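PDB 5IZD: D-glyceraldehyde dehydrogenase (NADP(+)) from Thermoplasma acidophilum, which oxidises D-glyceraldehyde to (R)-glycerate with NADP+ as electron acceptor in the non-phosphorylated Entner-Doudoroff pathway of sugar breakdown. Local coordinates for residues Tyr139-Leu145 and Val218-Thr224; Asp210-His215 and Lys236-Asn240; Lys243-Gly249 and Met452-Glu458. One frame throughout, in Å; residues are numbered along the deposited sequence.

Contact 1 of 3, residues Tyr139-Leu145 and Val218-Thr224. With NAP (NADP nicotinamide-adenine-dinucleotide phosphate), chain I.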
loop_
_atom_site.group_PDB
_atom_site.type_symbol
_atom_site.label_atom_id
_atom_site.label_comp_id
_atom_site.label_asym_id
_atom_site.label_seq_id
_atom_site.Cartn_x
_atom_site.Cartn_y
_atom_site.Cartn_z
ATOM N N TYR A 139 11.348 -13.413 -10.041
ATOM C CA TYR A 139 12.823 -13.627 -9.947
ATOM C C TYR A 139 13.309 -14.566 -11.012
ATOM O O TYR A 139 14.453 -14.476 -11.431
ATOM C CB TYR A 139 13.271 -14.196 -8.585
ATOM C CG TYR A 139 13.354 -13.174 -7.510
ATOM C CD1 TYR A 139 12.228 -12.765 -6.844
ATOM C CD2 TYR A 139 14.567 -12.602 -7.173
ATOM C CE1 TYR A 139 12.300 -11.796 -5.869
ATOM C CE2 TYR A 139 14.669 -11.614 -6.183
ATOM C CZ TYR A 139 13.527 -11.195 -5.562
ATOM O OH TYR A 139 13.572 -10.267 -4.576
ATOM N N GLY A 140 12.480 -15.508 -11.429
ATOM C CA GLY A 140 12.947 -16.509 -12.398
ATOM C C GLY A 140 12.830 -17.907 -11.872
ATOM O O GLY A 140 11.722 -18.340 -11.717
ATOM N N ILE A 141 13.951 -18.575 -11.577
ATOM C CA ILE A 141 13.949 -19.930 -11.041
ATOM C C ILE A 141 14.042 -20.032 -9.529
ATOM O O ILE A 141 15.039 -19.608 -8.939
ATOM C CB ILE A 141 15.086 -20.797 -11.635
ATOM C CG1 ILE A 141 14.987 -20.734 -13.156
ATOM C CG2 ILE A 141 14.962 -22.226 -11.109
ATOM C CD1 ILE A 141 16.220 -21.247 -13.870
ATOM N N VAL A 142 12.978 -20.559 -8.935
ATOM C CA VAL A 142 12.833 -20.733 -7.488
ATOM C C VAL A 142 13.197 -22.206 -7.142
ATOM O O VAL A 142 12.677 -23.125 -7.779
ATOM C CB VAL A 142 11.359 -20.439 -7.058
ATOM C CG1 VAL A 142 11.083 -20.859 -5.634
ATOM C CG2 VAL A 142 10.996 -18.986 -7.274
ATOM N N VAL A 143 14.077 -22.383 -6.164
ATOM C CA VAL A 143 14.352 -23.646 -5.560
ATOM C C VAL A 143 13.635 -23.656 -4.211
ATOM O O VAL A 143 13.755 -22.677 -3.361
ATOM C CB VAL A 143 15.860 -23.889 -5.378
ATOM C CG1 VAL A 143 16.096 -25.104 -4.498
ATOM C CG2 VAL A 143 16.554 -24.066 -6.718
ATOM N N ALA A 144 12.830 -24.691 -4.040
ATOM C CA ALA A 144 12.017 -24.877 -2.848
ATOM C C ALA A 144 12.482 -26.112 -2.095
ATOM O O ALA A 144 12.535 -27.208 -2.673
ATOM C CB ALA A 144 10.561 -25.010 -3.196
ATOM N N LEU A 145 12.909 -25.899 -0.837
ATOM C CA LEU A 145 13.496 -26.934 -0.009
ATOM C C LEU A 145 12.582 -27.079 1.192
ATOM O O LEU A 145 12.489 -26.148 2.030
ATOM C CB LEU A 145 14.923 -26.590 0.428
ATOM C CG LEU A 145 15.928 -26.403 -0.687
ATOM C CD1 LEU A 145 17.149 -25.684 -0.133
ATOM C CD2 LEU A 145 16.314 -27.672 -1.356
ATOM N N VAL A 218 20.102 -20.353 -10.469
ATOM C CA VAL A 218 19.084 -20.246 -9.430
ATOM C C VAL A 218 18.932 -18.796 -9.027
ATOM O O VAL A 218 19.918 -18.115 -8.781
ATOM C CB VAL A 218 19.441 -21.176 -8.239
ATOM C CG1 VAL A 218 18.580 -20.919 -7.027
ATOM C CG2 VAL A 218 19.228 -22.596 -8.662
ATOM N N ASN A 219 17.697 -18.305 -8.940
ATOM C CA ASN A 219 17.500 -16.887 -8.588
ATOM C C ASN A 219 16.970 -16.627 -7.175
ATOM O O ASN A 219 17.162 -15.514 -6.610
ATOM C CB ASN A 219 16.558 -16.255 -9.610
ATOM C CG ASN A 219 17.085 -16.350 -11.044
ATOM O OD1 ASN A 219 16.434 -16.935 -11.915
ATOM N ND2 ASN A 219 18.270 -15.800 -11.288
ATOM N N LEU A 220 16.281 -17.635 -6.620
ATOM C CA LEU A 220 15.612 -17.507 -5.328
ATOM C C LEU A 220 15.542 -18.910 -4.672
ATOM O O LEU A 220 15.360 -19.952 -5.354
ATOM C CB LEU A 220 14.232 -16.873 -5.483
ATOM C CG LEU A 220 13.406 -16.570 -4.215
ATOM C CD1 LEU A 220 12.371 -15.516 -4.506
ATOM C CD2 LEU A 220 12.672 -17.871 -3.777
ATOM N N ILE A 221 15.847 -18.928 -3.387
ATOM C CA ILE A 221 15.752 -20.117 -2.540
ATOM C C ILE A 221 14.754 -19.842 -1.421
ATOM O O ILE A 221 14.907 -18.876 -0.630
ATOM C CB ILE A 221 17.122 -20.533 -1.984
ATOM C CG1 ILE A 221 18.030 -20.964 -3.154
ATOM C CG2 ILE A 221 16.997 -21.778 -1.089
ATOM C CD1 ILE A 221 19.500 -20.860 -2.880
ATOM N N THR A 222 13.725 -20.673 -1.379
ATOM C CA THR A 222 12.739 -20.680 -0.336
ATOM C C THR A 222 12.853 -21.994 0.458
ATOM O O THR A 222 12.779 -23.084 -0.131
ATOM C CB THR A 222 11.319 -20.405 -0.864
ATOM O OG1 THR A 222 10.425 -20.324 0.251
ATOM C CG2 THR A 222 10.796 -21.432 -1.849
ATOM N N MET A 223 13.106 -21.897 1.762
ATOM C CA MET A 223 13.527 -23.072 2.562
ATOM C C MET A 223 12.998 -22.965 3.967
ATOM O O MET A 223 12.927 -21.853 4.535
ATOM C CB MET A 223 15.056 -23.222 2.601
ATOM C CG MET A 223 15.581 -24.255 3.567
ATOM S SD MET A 223 15.927 -23.656 5.229
ATOM C CE MET A 223 16.777 -25.029 6.020
ATOM N N THR A 224 12.649 -24.114 4.535
ATOM C CA THR A 224 12.268 -24.177 5.929
ATOM C C THR A 224 12.961 -25.407 6.504
ATOM O O THR A 224 13.042 -26.405 5.819
ATOM C CB THR A 224 10.737 -24.200 6.087
ATOM O OG1 THR A 224 10.171 -22.973 5.610
ATOM C CG2 THR A 224 10.299 -24.422 7.537
HETATM P PA NAP I . 16.944 -29.785 7.549
HETATM O O1A NAP I . 18.234 -30.541 7.476
HETATM O O2A NAP I . 17.004 -28.295 7.812
HETATM O O5B NAP I . 16.109 -30.076 6.175
HETATM C C5B NAP I . 15.284 -29.108 5.489
HETATM C C4B NAP I . 15.423 -29.268 3.963
HETATM O O4B NAP I . 16.737 -28.856 3.543
HETATM C C3B NAP I . 15.295 -30.733 3.499
HETATM O O3B NAP I . 14.693 -30.767 2.178
HETATM C C2B NAP I . 16.727 -31.190 3.440
HETATM O O2B NAP I . 16.926 -32.371 2.669
HETATM C C1B NAP I . 17.392 -29.969 2.863
HETATM N N9A NAP I . 18.850 -29.894 3.042
HETATM C C8A NAP I . 19.632 -30.533 3.953
HETATM N N7A NAP I . 20.906 -30.241 3.806
HETATM C C5A NAP I . 20.926 -29.326 2.748
HETATM C C6A NAP I . 21.963 -28.636 2.119
HETATM N N6A NAP I . 23.244 -28.746 2.490
HETATM N N1A NAP I . 21.654 -27.808 1.099
HETATM C C2A NAP I . 20.372 -27.708 0.704
HETATM N N3A NAP I . 19.322 -28.344 1.240
HETATM C C4A NAP I . 19.680 -29.134 2.277
HETATM O O3 NAP I . 16.058 -30.473 8.674
HETATM P PN NAP I . 16.364 -31.739 9.620
HETATM O O1N NAP I . 16.492 -32.998 8.782
HETATM O O2N NAP I . 15.289 -31.847 10.674
HETATM O O5D NAP I . 17.727 -31.412 10.279
HETATM P P2B NAP I . 17.227 -33.796 3.463
HETATM O O1X NAP I . 17.478 -34.840 2.363
HETATM O O2X NAP I . 16.039 -34.155 4.222
HETATM O O3X NAP I . 18.442 -33.652 4.316
#
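Asn219 keeps CG beside its own backbone N (chi1 -59°), and this setting carries OD1 to the start of strand 141-145, where it accepts the Ile141 N-H on a lone pair, OD1 to N 3.0 Å. Leu220 instead turns CG away from its backbone N (chi1 -176°), which helps lay CD1 over one face of the Tyr139 ring, a CH-pi contact with CD1 4.0 Å from the ring centroid. Gly140 suits its place because a side chain would run into Asn219 OD1. A leucine in place of Asn219 would probably leave Ile141 N without its mate and the turn before the strand freer to move. Ile141 O accepts from both Asn219 N and Leu220 N, the second bond longer and more bent. Thereafter the strands run parallel, with Val143 N on Leu220 O (2.9 Å) and Thr222 N on Val143 O (2.8 Å). Beta-branched side chains fit this extended backbone, and Val143 CG2 meets Val218 CG2 at 3.6 Å. Leu145 ends the strand with CD1 3.7 Å from N3A of the NADP adenine. The pairing thus satisfies N-H and C=O of Ile141, Val143 and Leu145, strands 168-172 and 243-247 taking the alternate groups, and leaves Leu145 and Met223 to offer apolar atoms to NADP.

Contact 2 of 3, residues Asp210-His215 and Lys236-Asn240. With NAP (NADP nicotinamide-adenine-dinucleotide phosphate), chain I.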
loop_
_atom_site.group_PDB
_atom_site.type_symbol
_atom_site.label_atom_id
_atom_site.label_comp_id
_atom_site.label_asym_id
_atom_site.label_seq_id
_atom_site.Cartn_x
_atom_site.Cartn_y
_atom_site.Cartn_z
ATOM N N ASP A 210 23.855 -28.735 -1.470
ATOM C CA ASP A 210 24.829 -27.676 -1.824
ATOM C C ASP A 210 24.802 -27.387 -3.293
ATOM O O ASP A 210 24.760 -26.230 -3.700
ATOM C CB ASP A 210 26.257 -28.025 -1.438
ATOM C CG ASP A 210 26.518 -27.881 0.065
ATOM O OD1 ASP A 210 25.702 -27.318 0.843
ATOM O OD2 ASP A 210 27.568 -28.331 0.477
ATOM N N TYR A 211 24.738 -28.438 -4.087
ATOM C CA TYR A 211 24.828 -28.300 -5.540
ATOM C C TYR A 211 23.647 -27.522 -6.116
ATOM O O TYR A 211 23.836 -26.634 -6.974
ATOM C CB TYR A 211 24.978 -29.691 -6.173
ATOM C CG TYR A 211 25.176 -29.618 -7.639
ATOM C CD1 TYR A 211 26.452 -29.334 -8.185
ATOM C CD2 TYR A 211 24.097 -29.791 -8.515
ATOM C CE1 TYR A 211 26.640 -29.230 -9.570
ATOM C CE2 TYR A 211 24.278 -29.694 -9.914
ATOM C CZ TYR A 211 25.547 -29.410 -10.439
ATOM O OH TYR A 211 25.698 -29.300 -11.812
ATOM N N ILE A 212 22.448 -27.842 -5.631
ATOM C CA ILE A 212 21.218 -27.157 -6.055
ATOM C C ILE A 212 21.286 -25.673 -5.673
ATOM O O ILE A 212 21.003 -24.789 -6.480
ATOM C CB ILE A 212 19.925 -27.750 -5.424
ATOM C CG1 ILE A 212 19.735 -29.235 -5.710
ATOM C CG2 ILE A 212 18.686 -27.135 -6.048
ATOM C CD1 ILE A 212 18.753 -29.932 -4.761
ATOM N N VAL A 213 21.670 -25.401 -4.436
ATOM C CA VAL A 213 21.614 -24.025 -3.955
ATOM C C VAL A 213 22.647 -23.107 -4.590
ATOM O O VAL A 213 22.330 -21.961 -4.832
ATOM C CB VAL A 213 21.664 -23.883 -2.434
ATOM C CG1 VAL A 213 20.571 -24.730 -1.771
ATOM C CG2 VAL A 213 23.008 -24.240 -1.879
ATOM N N GLU A 214 23.864 -23.572 -4.836
ATOM C CA GLU A 214 24.872 -22.673 -5.451
ATOM C C GLU A 214 24.870 -22.522 -7.005
ATOM O O GLU A 214 25.646 -21.759 -7.532
ATOM C CB GLU A 214 26.246 -23.035 -4.946
ATOM C CG GLU A 214 26.726 -24.373 -5.416
ATOM C CD GLU A 214 27.968 -24.843 -4.681
ATOM O OE1 GLU A 214 28.536 -25.854 -5.158
ATOM O OE2 GLU A 214 28.417 -24.205 -3.689
ATOM N N HIS A 215 23.979 -23.227 -7.701
ATOM C CA HIS A 215 23.912 -23.311 -9.162
ATOM C C HIS A 215 23.757 -21.913 -9.808
ATOM O O HIS A 215 22.912 -21.145 -9.372
ATOM C CB HIS A 215 22.706 -24.194 -9.538
ATOM C CG HIS A 215 22.722 -24.698 -10.942
ATOM N ND1 HIS A 215 22.380 -23.906 -12.009
ATOM C CD2 HIS A 215 22.981 -25.923 -11.457
ATOM C CE1 HIS A 215 22.463 -24.602 -13.129
ATOM N NE2 HIS A 215 22.808 -25.836 -12.821
ATOM N N LYS A 236 26.474 -20.891 0.867
ATOM C CA LYS A 236 26.559 -21.372 -0.517
ATOM C C LYS A 236 25.936 -20.425 -1.535
ATOM O O LYS A 236 26.514 -20.230 -2.613
ATOM C CB LYS A 236 25.951 -22.764 -0.685
ATOM C CG LYS A 236 26.591 -23.842 0.142
ATOM C CD LYS A 236 28.089 -23.883 -0.043
ATOM C CE LYS A 236 28.650 -25.153 0.571
ATOM N NZ LYS A 236 30.131 -25.025 0.620
ATOM N N ALA A 237 24.779 -19.850 -1.213
ATOM C CA ALA A 237 24.122 -18.894 -2.085
ATOM C C ALA A 237 24.865 -17.557 -2.224
ATOM O O ALA A 237 24.425 -16.677 -2.998
ATOM C CB ALA A 237 22.703 -18.619 -1.623
ATOM N N SER A 238 25.952 -17.369 -1.481
ATOM C CA SER A 238 26.850 -16.259 -1.772
ATOM C C SER A 238 27.378 -16.354 -3.219
ATOM O O SER A 238 27.653 -15.350 -3.819
ATOM C CB SER A 238 27.961 -16.150 -0.728
ATOM O OG SER A 238 29.032 -17.055 -0.949
ATOM N N ALA A 239 27.468 -17.566 -3.788
ATOM C CA ALA A 239 27.886 -17.740 -5.187
ATOM C C ALA A 239 26.969 -17.120 -6.254
ATOM O O ALA A 239 27.427 -16.771 -7.292
ATOM C CB ALA A 239 28.090 -19.200 -5.503
ATOM N N ASN A 240 25.674 -17.054 -6.035
ATOM C CA ASN A 240 24.759 -16.557 -7.055
ATOM C C ASN A 240 23.934 -15.376 -6.571
ATOM O O ASN A 240 23.115 -14.886 -7.315
ATOM C CB ASN A 240 23.833 -17.696 -7.542
ATOM C CG ASN A 240 23.130 -18.424 -6.390
ATOM O OD1 ASN A 240 23.001 -17.882 -5.289
ATOM N ND2 ASN A 240 22.689 -19.676 -6.640
HETATM P PA NAP I . 16.944 -29.785 7.549
HETATM O O1A NAP I . 18.234 -30.541 7.476
HETATM O O2A NAP I . 17.004 -28.295 7.812
HETATM O O5B NAP I . 16.109 -30.076 6.175
HETATM C C5B NAP I . 15.284 -29.108 5.489
HETATM C C4B NAP I . 15.423 -29.268 3.963
HETATM O O4B NAP I . 16.737 -28.856 3.543
HETATM C C3B NAP I . 15.295 -30.733 3.499
HETATM O O3B NAP I . 14.693 -30.767 2.178
HETATM C C2B NAP I . 16.727 -31.190 3.440
HETATM O O2B NAP I . 16.926 -32.371 2.669
HETATM C C1B NAP I . 17.392 -29.969 2.863
HETATM N N9A NAP I . 18.850 -29.894 3.042
HETATM C C8A NAP I . 19.632 -30.533 3.953
HETATM N N7A NAP I . 20.906 -30.241 3.806
HETATM C C5A NAP I . 20.926 -29.326 2.748
HETATM C C6A NAP I . 21.963 -28.636 2.119
HETATM N N6A NAP I . 23.244 -28.746 2.490
HETATM N N1A NAP I . 21.654 -27.808 1.099
HETATM C C2A NAP I . 20.372 -27.708 0.704
HETATM N N3A NAP I . 19.322 -28.344 1.240
HETATM C C4A NAP I . 19.680 -29.134 2.277
HETATM O O3 NAP I . 16.058 -30.473 8.674
HETATM P PN NAP I . 16.364 -31.739 9.620
HETATM O O1N NAP I . 16.492 -32.998 8.782
HETATM O O2N NAP I . 15.289 -31.847 10.674
HETATM O O5D NAP I . 17.727 -31.412 10.279
HETATM P P2B NAP I . 17.227 -33.796 3.463
HETATM O O1X NAP I . 17.478 -34.840 2.363
HETATM O O2X NAP I . 16.039 -34.155 4.222
HETATM O O3X NAP I . 18.442 -33.652 4.316
HETATM O O HOH W 1 28.985 -21.354 -2.875
#
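Asn240 reaches across to the chain at Val213-His215 and spends its ND2 on two backbone carbonyls. The bond to Val213 O is 2.9 Å from ND2 and bent at the hydrogen; that to His215 O is 3.1 Å from ND2 and nearly straight (172°), lying in the amide plane of Asn240 although the nitrogen sits above the carbonyl plane of His215. OD1 of the same amide accepts from Ala242 N, so both ends of the asparagine are used, as suits a short side chain carrying donor and acceptor together.

Lys236 joins the two segments chiefly by its carbons. A bend at chi2 (-52°) lays the chain across Asp210, with CE 3.4 Å from OD2, while CB rests on Val213 CG2 at 3.5 Å. NZ stays 4.2 Å from Asp210 OD2, beyond a salt bridge; that oxygen is instead bridged to Arg232. The other oxygen, OD1, accepts from N6A of the adenine at 3.3 Å, so the carboxylate is divided between an arginine and the cofactor. The Glu214 side chain runs beside that of Lys236, OE2 next to CD; one water donates to OE2 and also to Lys236 O, the water oxygen 2.7 Å from that carbonyl oxygen, which also takes the Ala239 N-H.

Ser238 OG is hydrogen-bonded both to Gln235 O of its own chain and to Gln235 NE2 of the second subunit. With Val213 CG1 turned to the adenine carbon C2A, helix 205-214 forms one wall of the adenine pocket, an arrangement belonging to the Rossmann-like coenzyme-binding domain of the aldehyde dehydrogenases.

Contact 3 of 3, residues Lys243-Gly249 and Met452-Glu458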
loop_
_atom_site.group_PDB
_atom_site.type_symbol
_atom_site.label_atom_id
_atom_site.label_comp_id
_atom_site.label_asym_id
_atom_site.label_seq_id
_atom_site.Cartn_x
_atom_site.Cartn_y
_atom_site.Cartn_z
ATOM N N LYS A 243 18.112 -14.525 -3.836
ATOM C CA LYS A 243 17.199 -14.084 -2.843
ATOM C C LYS A 243 16.845 -15.265 -1.934
ATOM O O LYS A 243 16.527 -16.396 -2.416
ATOM C CB LYS A 243 15.964 -13.492 -3.536
ATOM C CG LYS A 243 14.686 -13.295 -2.712
ATOM C CD LYS A 243 14.889 -12.464 -1.525
ATOM C CE LYS A 243 13.589 -12.351 -0.735
ATOM N NZ LYS A 243 12.591 -11.508 -1.401
ATOM N N LEU A 244 16.964 -15.032 -0.621
ATOM C CA LEU A 244 16.708 -16.074 0.388
ATOM C C LEU A 244 15.407 -15.840 1.160
ATOM O O LEU A 244 15.110 -14.686 1.634
ATOM C CB LEU A 244 17.881 -16.141 1.337
ATOM C CG LEU A 244 19.205 -16.570 0.674
ATOM C CD1 LEU A 244 20.265 -16.851 1.728
ATOM C CD2 LEU A 244 19.109 -17.777 -0.234
ATOM N N ILE A 245 14.587 -16.895 1.241
ATOM C CA ILE A 245 13.435 -16.931 2.146
ATOM C C ILE A 245 13.674 -18.172 2.978
ATOM O O ILE A 245 13.620 -19.303 2.412
ATOM C CB ILE A 245 12.089 -17.049 1.432
ATOM C CG1 ILE A 245 11.837 -15.910 0.413
ATOM C CG2 ILE A 245 10.960 -17.134 2.476
ATOM C CD1 ILE A 245 10.663 -16.180 -0.543
ATOM N N LEU A 246 14.068 -17.979 4.236
ATOM C CA LEU A 246 14.513 -19.053 5.130
ATOM C C LEU A 246 13.760 -18.912 6.430
ATOM O O LEU A 246 13.774 -17.812 7.059
ATOM C CB LEU A 246 15.994 -18.955 5.501
ATOM C CG LEU A 246 17.009 -18.859 4.372
ATOM C CD1 LEU A 246 18.415 -18.666 4.940
ATOM C CD2 LEU A 246 16.914 -20.066 3.479
ATOM N N GLU A 247 13.192 -20.021 6.872
ATOM C CA GLU A 247 12.561 -20.111 8.163
ATOM C C GLU A 247 13.123 -21.290 8.954
ATOM O O GLU A 247 13.005 -22.429 8.496
ATOM C CB GLU A 247 11.055 -20.218 7.971
ATOM C CG GLU A 247 10.299 -19.979 9.297
ATOM C CD GLU A 247 9.768 -21.232 9.963
ATOM O OE1 GLU A 247 10.443 -21.767 10.873
ATOM O OE2 GLU A 247 8.649 -21.685 9.570
ATOM N N LEU A 248 13.765 -20.989 10.103
ATOM C CA LEU A 248 14.713 -21.853 10.748
ATOM C C LEU A 248 14.271 -22.290 12.170
ATOM O O LEU A 248 15.106 -22.605 13.007
ATOM C CB LEU A 248 16.120 -21.256 10.742
ATOM C CG LEU A 248 16.598 -20.806 9.377
ATOM C CD1 LEU A 248 17.988 -20.162 9.445
ATOM C CD2 LEU A 248 16.614 -21.943 8.393
ATOM N N GLY A 249 12.952 -22.220 12.425
ATOM C CA GLY A 249 12.418 -22.742 13.697
ATOM C C GLY A 249 12.626 -21.692 14.795
ATOM O O GLY A 249 12.830 -20.512 14.458
ATOM N N MET A 452 17.986 -15.550 14.969
ATOM C CA MET A 452 18.380 -16.687 14.126
ATOM C C MET A 452 17.239 -17.326 13.362
ATOM O O MET A 452 17.451 -18.392 12.769
ATOM C CB MET A 452 19.148 -17.758 14.942
ATOM C CG MET A 452 20.521 -17.361 15.484
ATOM S SD MET A 452 21.616 -16.648 14.253
ATOM C CE MET A 452 21.862 -18.132 13.247
ATOM N N THR A 453 16.086 -16.686 13.271
ATOM C CA THR A 453 14.923 -17.233 12.637
ATOM C C THR A 453 15.133 -17.409 11.121
ATOM O O THR A 453 14.610 -18.332 10.530
ATOM C CB THR A 453 13.658 -16.360 12.837
ATOM O OG1 THR A 453 13.380 -16.131 14.246
ATOM C CG2 THR A 453 12.423 -17.037 12.148
ATOM N N GLY A 454 15.807 -16.464 10.469
ATOM C CA GLY A 454 16.186 -16.697 9.083
ATOM C C GLY A 454 16.145 -15.431 8.262
ATOM O O GLY A 454 16.782 -14.447 8.633
ATOM N N GLN A 455 15.474 -15.479 7.131
ATOM C CA GLN A 455 15.505 -14.387 6.146
ATOM C C GLN A 455 14.091 -14.299 5.594
ATOM O O GLN A 455 13.455 -15.321 5.261
ATOM C CB GLN A 455 16.513 -14.654 5.004
ATOM C CG GLN A 455 18.005 -14.779 5.396
ATOM C CD GLN A 455 18.599 -13.473 5.960
ATOM O OE1 GLN A 455 18.049 -12.435 5.742
ATOM N NE2 GLN A 455 19.620 -13.550 6.752
ATOM N N ALA A 456 13.635 -13.058 5.493
ATOM C CA ALA A 456 12.389 -12.683 4.911
ATOM C C ALA A 456 11.237 -13.357 5.674
ATOM O O ALA A 456 11.330 -13.493 6.885
ATOM C CB ALA A 456 12.390 -12.963 3.438
ATOM N N GLY A 457 10.168 -13.778 5.001
ATOM C CA GLY A 457 9.023 -14.383 5.661
ATOM C C GLY A 457 8.060 -14.901 4.604
ATOM O O GLY A 457 8.314 -14.694 3.411
ATOM N N GLU A 458 6.976 -15.530 5.062
ATOM C CA GLU A 458 5.941 -16.152 4.231
ATOM C C GLU A 458 4.518 -15.884 4.716
ATOM O O GLU A 458 4.242 -15.858 5.907
ATOM C CB GLU A 458 6.167 -17.653 4.187
ATOM C CG GLU A 458 7.500 -18.025 3.594
ATOM C CD GLU A 458 7.836 -19.526 3.766
ATOM O OE1 GLU A 458 7.852 -20.332 2.764
ATOM O OE2 GLU A 458 8.083 -19.863 4.956
HETATM O O HOH W 2 11.853 -16.174 8.470
HETATM O O HOH W 3 7.723 -21.982 6.752
HETATM O O HOH W 4 17.056 -20.893 14.106
HETATM O O HOH W 5 14.081 -18.147 15.625
#
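This contact is a short antiparallel beta pairing within the Rossmann-like coenzyme-binding domain of the aldehyde dehydrogenase fold: strand 243-247, which runs parallel to 220-224 on its other side, takes on residues 454-455 from a distant part of the chain. Leu246 and Gln455 are the hydrogen-bonded pair. Leu246 N gives to Gln455 O and Gln455 N to Leu246 O, each 2.9 Å, the second on a lone pair in the carbonyl plane. Leu248 N adds a more bent bond to Thr453 O (2.8 Å), and the Leu248 CB and CG lie close against the same oxygen.

Gly454 is required by the geometry, since a CB there would collide with Leu246 O and, at this backbone setting, also with Thr453 O. The side chains of Leu246 and Gln455 lie side by side, pointing the same way, with Leu246 CD1 3.9 Å from Gln455 CG, while the amide of Gln455 leads away and NE2 is bonded to Ala242 O of the second subunit; a long polar side chain can thus line the sheet and still link two subunits. Ile245 CG2 packs obliquely on Glu458 CG at 3.7 Å. One water donates to both Leu246 O, which already takes the Gln455 N-H, and Ala456 O; another bridges Leu248 O and Met452 O.

Glu247, the predicted proton acceptor, closes the strand. Its OE1 accepts the Gly249 N-H at 3.0 Å. Glu458, salt-bridged through OE1 to Lys158, is linked to it by one water, which donates to Glu247 OE2 at 3.0 Å and to Glu458 OE2 at 2.8 Å.

Contacts 1 and 3 share one sheet: their centres lie about 12 Å apart, and strands 220-224 and 243-247 are neighbours in it, so the pairing runs from 130-145 through both to 454-455. Contact 2 lies beside it, its centre about 11 Å from that of contact 1 and 16 Å from that of contact 3; helix 205-214 leads into strand 220-224. Along the chain contacts 1 and 2 cross, their segments alternating, whereas contact 3 opens after both have closed and draws in residues some 200 positions later. Contacts 1 and 2 both touch NADP, and contact 3 carries the predicted catalytic glutamate, so a continuous framework joins the adenine pocket to the active site.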